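Local coordinates for protein C-glycoside 3-oxidase (Microbacterium trichothecenolyticum, PDB 7DVE) that uses a bound FAD to oxidise the C3 hydroxyl of the sugar in C-glycosides such as isoorientin and mangiferin, with oxygen giving hydrogen peroxide, at residues V270-A274 and L275-Q279; A384-D387 and S388-D391. All blocks are in the same frame, centred on the assembly; numbering follows the deposited sequence.

Contact 1: V270-A274 and L275-Q279. With FAD (flavin-adenine dinucleotide), chain C.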
# COMPACT_ATOMS: atom_id res chain seq x y z
N VAL A 270 -5.67 11.67 -8.39
CA VAL A 270 -6.52 10.58 -7.92
C VAL A 270 -5.59 9.53 -7.33
O VAL A 270 -4.80 8.90 -8.04
CB VAL A 270 -7.42 9.99 -9.02
CG1 VAL A 270 -8.29 8.91 -8.43
CG2 VAL A 270 -8.29 11.07 -9.64
N ALA A 271 -5.68 9.35 -6.01
CA ALA A 271 -4.90 8.36 -5.28
C ALA A 271 -5.90 7.55 -4.47
O ALA A 271 -5.94 7.58 -3.23
CB ALA A 271 -3.85 9.03 -4.39
N ALA A 272 -6.76 6.82 -5.18
CA ALA A 272 -7.90 6.16 -4.57
C ALA A 272 -7.71 4.65 -4.42
O ALA A 272 -8.69 3.94 -4.21
CB ALA A 272 -9.16 6.48 -5.37
N ASP A 273 -6.46 4.18 -4.48
CA ASP A 273 -6.00 2.79 -4.50
C ASP A 273 -6.12 2.26 -5.91
O ASP A 273 -6.74 2.91 -6.76
CB ASP A 273 -6.70 1.87 -3.44
CG ASP A 273 -8.13 1.40 -3.83
OD1 ASP A 273 -8.47 1.10 -5.02
OD2 ASP A 273 -8.96 1.31 -2.89
N ALA A 274 -5.54 1.08 -6.18
CA ALA A 274 -5.40 0.58 -7.54
C ALA A 274 -6.71 0.16 -8.20
O ALA A 274 -6.70 -0.11 -9.42
CB ALA A 274 -4.43 -0.61 -7.57
N LEU A 275 -7.81 0.04 -7.47
CA LEU A 275 -9.06 -0.33 -8.14
C LEU A 275 -10.09 0.77 -8.14
O LEU A 275 -10.85 0.88 -9.11
CB LEU A 275 -9.68 -1.59 -7.53
CG LEU A 275 -8.69 -2.74 -7.35
CD1 LEU A 275 -9.11 -3.58 -6.19
CD2 LEU A 275 -8.53 -3.55 -8.64
N ARG A 276 -10.12 1.62 -7.10
CA ARG A 276 -11.08 2.70 -7.08
C ARG A 276 -10.63 3.91 -7.90
O ARG A 276 -11.48 4.69 -8.35
CB ARG A 276 -11.39 3.11 -5.64
CG ARG A 276 -12.26 2.10 -4.92
CD ARG A 276 -12.68 2.60 -3.57
NE ARG A 276 -11.62 2.35 -2.60
CZ ARG A 276 -11.70 2.59 -1.29
NH1 ARG A 276 -12.76 3.19 -0.77
NH2 ARG A 276 -10.70 2.20 -0.50
N THR A 277 -9.31 4.04 -8.15
CA THR A 277 -8.81 5.06 -9.06
C THR A 277 -9.26 4.80 -10.50
O THR A 277 -9.83 5.72 -11.12
CB THR A 277 -7.28 5.15 -8.95
OG1 THR A 277 -6.91 5.62 -7.65
CG2 THR A 277 -6.70 6.07 -10.02
N PRO A 278 -9.03 3.61 -11.08
CA PRO A 278 -9.68 3.33 -12.39
C PRO A 278 -11.19 3.46 -12.34
O PRO A 278 -11.78 3.92 -13.32
CB PRO A 278 -9.26 1.88 -12.70
CG PRO A 278 -8.12 1.59 -11.81
CD PRO A 278 -8.27 2.45 -10.59
N GLN A 279 -11.83 3.07 -11.22
CA GLN A 279 -13.27 3.27 -11.08
C GLN A 279 -13.67 4.72 -11.31
O GLN A 279 -14.57 5.01 -12.12
CB GLN A 279 -13.73 2.81 -9.69
CG GLN A 279 -15.24 2.74 -9.51
CD GLN A 279 -15.62 2.34 -8.11
OE1 GLN A 279 -15.00 2.78 -7.13
NE2 GLN A 279 -16.63 1.50 -8.00
PA FAD C . -4.95 3.48 0.11
O1A FAD C . -6.04 2.50 -0.15
O2A FAD C . -3.98 3.20 1.19
O5B FAD C . -5.76 4.85 0.36
C5B FAD C . -6.69 5.30 -0.64
C4B FAD C . -7.76 6.14 0.00
O4B FAD C . -8.61 6.60 -1.09
C3B FAD C . -8.68 5.28 0.90
O3B FAD C . -8.76 5.91 2.19
C2B FAD C . -10.02 5.39 0.16
O2B FAD C . -11.13 5.45 1.06
C1B FAD C . -9.91 6.73 -0.54
N9A FAD C . -10.89 6.83 -1.68
C8A FAD C . -10.98 5.88 -2.62
N7A FAD C . -11.93 6.24 -3.50
C5A FAD C . -12.44 7.41 -3.11
C6A FAD C . -13.38 8.18 -3.65
N6A FAD C . -13.95 7.73 -4.77
N1A FAD C . -13.75 9.36 -3.10
C2A FAD C . -13.11 9.76 -1.93
N3A FAD C . -12.11 8.94 -1.38
C4A FAD C . -11.80 7.78 -1.98
N1 FAD C . 2.08 -2.35 2.17
C2 FAD C . 3.46 -2.34 2.18
O2 FAD C . 4.04 -1.70 1.31
N3 FAD C . 4.17 -3.05 3.17
C4 FAD C . 3.47 -3.75 4.18
O4 FAD C . 4.10 -4.35 5.05
C4X FAD C . 2.07 -3.75 4.14
N5 FAD C . 1.34 -4.44 5.05
C5X FAD C . -0.02 -4.30 5.06
C6 FAD C . -0.80 -4.90 6.07
C7 FAD C . -2.18 -4.73 6.14
C7M FAD C . -3.00 -5.39 7.27
C8 FAD C . -2.82 -3.95 5.17
C8M FAD C . -4.34 -3.75 5.24
C9 FAD C . -2.05 -3.36 4.16
C9A FAD C . -0.66 -3.53 4.08
N10 FAD C . 0.08 -2.98 3.09
C10 FAD C . 1.41 -3.04 3.14
C1' FAD C . -0.53 -2.26 1.94
C2' FAD C . -0.57 -0.73 2.08
O2' FAD C . -1.48 -0.39 3.13
C3' FAD C . -0.97 -0.07 0.71
O3' FAD C . -0.01 -0.41 -0.29
C4' FAD C . -0.98 1.45 0.81
O4' FAD C . -1.87 1.86 1.84
C5' FAD C . -1.44 2.08 -0.53
O5' FAD C . -1.65 3.50 -0.38
P FAD C . -2.63 4.37 -1.33
O1P FAD C . -2.85 5.74 -0.80
O2P FAD C . -2.09 4.19 -2.70
O3P FAD C . -4.12 3.74 -1.24
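The carboxylate of Asp273 receives four N-H groups from the residues that follow it. Asp273 OD1 takes Arg276 N on the syn side at 2.7 Å, nearly straight at 173°, and Leu275 N on the anti side; OD2 takes the guanidinium side-on, Arg276 NE lying 2.9 Å from Asp273 OD2 and NH2 a little farther. OD2 lies at the guanidinium edge, near its plane, and the carboxylate plane is turned 42° from it. Asp273 thus caps the start of helix 276-283 after strand 267-270 of the parallel, Rossmann-like FAD-binding sheet of this GMC oxidoreductase. An asparagine in place of Asp273 would probably leave the Arg276 guanidinium without its anionic mate, though still tied to Ser118 and Ser119 oxygens. FAD C8A lies 3.4 Å above the plane of the Arg276 guanidinium, offset toward its rim, and Asp273 CB comes 3.4 Å from FAD O1A. Arg276 NH2 is hydrogen-bonded to Ser118 O and Arg276 NH1 to Ser119 OG. Thr277 OG1 accepts from Ala272 N at 2.8 Å and donates to Asp273 O, which Thr277 N reaches from the other face. With Thr277 CG2 anti to the backbone N, that methyl meets Val270 CG1 at 3.6 Å.

Contact 2: A384-D387 and S388-D391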
# COMPACT_ATOMS: atom_id res chain seq x y z
N ALA A 384 -12.80 -4.35 -14.59
CA ALA A 384 -13.79 -3.80 -15.51
C ALA A 384 -14.97 -3.24 -14.73
O ALA A 384 -15.19 -3.59 -13.57
CB ALA A 384 -14.27 -4.88 -16.50
N PHE A 385 -15.75 -2.38 -15.38
CA PHE A 385 -16.80 -1.65 -14.69
C PHE A 385 -18.12 -1.77 -15.43
O PHE A 385 -18.15 -1.94 -16.65
CB PHE A 385 -16.42 -0.18 -14.51
CG PHE A 385 -15.16 0.00 -13.76
CD1 PHE A 385 -15.14 -0.15 -12.38
CD2 PHE A 385 -13.96 0.27 -14.41
CE1 PHE A 385 -13.96 -0.01 -11.68
CE2 PHE A 385 -12.79 0.41 -13.71
CZ PHE A 385 -12.79 0.26 -12.35
N SER A 386 -19.21 -1.69 -14.68
CA SER A 386 -20.56 -1.89 -15.19
C SER A 386 -21.23 -0.56 -15.49
O SER A 386 -21.08 0.40 -14.72
CB SER A 386 -21.41 -2.67 -14.18
OG SER A 386 -22.72 -2.91 -14.71
N ASP A 387 -21.96 -0.52 -16.61
CA ASP A 387 -22.76 0.66 -16.96
C ASP A 387 -23.95 0.85 -16.04
O ASP A 387 -24.42 1.97 -15.86
CB ASP A 387 -23.29 0.56 -18.40
CG ASP A 387 -22.21 0.69 -19.46
OD1 ASP A 387 -21.27 1.51 -19.29
OD2 ASP A 387 -22.36 0.01 -20.51
N SER A 388 -24.46 -0.23 -15.45
CA SER A 388 -25.72 -0.20 -14.74
C SER A 388 -25.56 -0.43 -13.25
O SER A 388 -26.10 0.34 -12.45
CB SER A 388 -26.67 -1.27 -15.30
OG SER A 388 -25.98 -2.50 -15.47
N ASP A 389 -24.85 -1.47 -12.85
CA ASP A 389 -24.70 -1.81 -11.45
C ASP A 389 -23.69 -0.89 -10.76
O ASP A 389 -22.75 -0.39 -11.38
CB ASP A 389 -24.27 -3.27 -11.29
CG ASP A 389 -25.10 -4.20 -12.13
OD1 ASP A 389 -26.26 -3.86 -12.44
OD2 ASP A 389 -24.59 -5.28 -12.50
N VAL A 390 -23.90 -0.69 -9.46
CA VAL A 390 -23.09 0.20 -8.65
C VAL A 390 -22.76 -0.49 -7.34
O VAL A 390 -23.43 -1.44 -6.92
CB VAL A 390 -23.80 1.55 -8.37
CG1 VAL A 390 -23.97 2.36 -9.65
CG2 VAL A 390 -25.14 1.30 -7.66
N ASP A 391 -21.71 0.00 -6.69
CA ASP A 391 -21.30 -0.55 -5.41
C ASP A 391 -22.01 0.21 -4.29
O ASP A 391 -22.92 1.00 -4.53
CB ASP A 391 -19.77 -0.54 -5.31
CG ASP A 391 -19.18 0.86 -5.18
OD1 ASP A 391 -19.93 1.85 -5.04
OD2 ASP A 391 -17.92 0.96 -5.22
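Between Ser386 and Asp389 the backbone turns a corner at Asp387 and Ser388, whose phi and psi are both negative, closer to helical than to extended values, and interrupt the extended conformation on both sides. The Ser386 hydroxyl fills the inside of this corner: its OG stands anti to the backbone N (chi1 -178°), which carries it forward to two successive amides. Ser388 N donates to Ser386 OG at 3.3 Å and Asp389 N donates to the same Ser386 OG at 3.2 Å. Both bonds are fairly straight, with N-H...O angles of 156° and 157°, so a single oxygen accepts from both amides, the arrangement of an ST turn with Asp389 N as a second donor. The Ser388 hydroxyl is held less firmly: Ser388 OG lies 3.4 Å from Ser386 OG, at best a weak bond. Asp389 CB packs against the same serine, 3.8 Å from Ser386 OG. The side chain of Asp387 leaves the backbone away from residues 388-391, and Asp387, Ser388 and Asp389 are exposed. Ser386 and Asp389 both form backbone hydrogen bonds with Ala397, so both ends of the bend meet strand 396-401 at that residue, while on strand 382-386 Phe385 packs against helix 276-283 and its ring meets that of Trp282.

Following the chain from its N terminus, contact 1 comes first, closing the short loop that leads from strand 267-270 of the parallel sheet into helix 276-283 at the FAD pocket. Contact 2 opens more than a hundred residues later, at the bend between strands 382-386 and 389-390. The two are in series, neither enclosing nor crossing the other, with centres about 15 Å apart. Yet they touch: the ring atom Phe385 CZ lies 3.2 Å from Gln279 N, and Gln279 NE2 probably bonds to Asp391 OD2 at 3.1 Å. Through Phe385 the helix meets the two-stranded sheet of 382-386 and 396-401, and through Asp391 the chain just beyond strand 389-390.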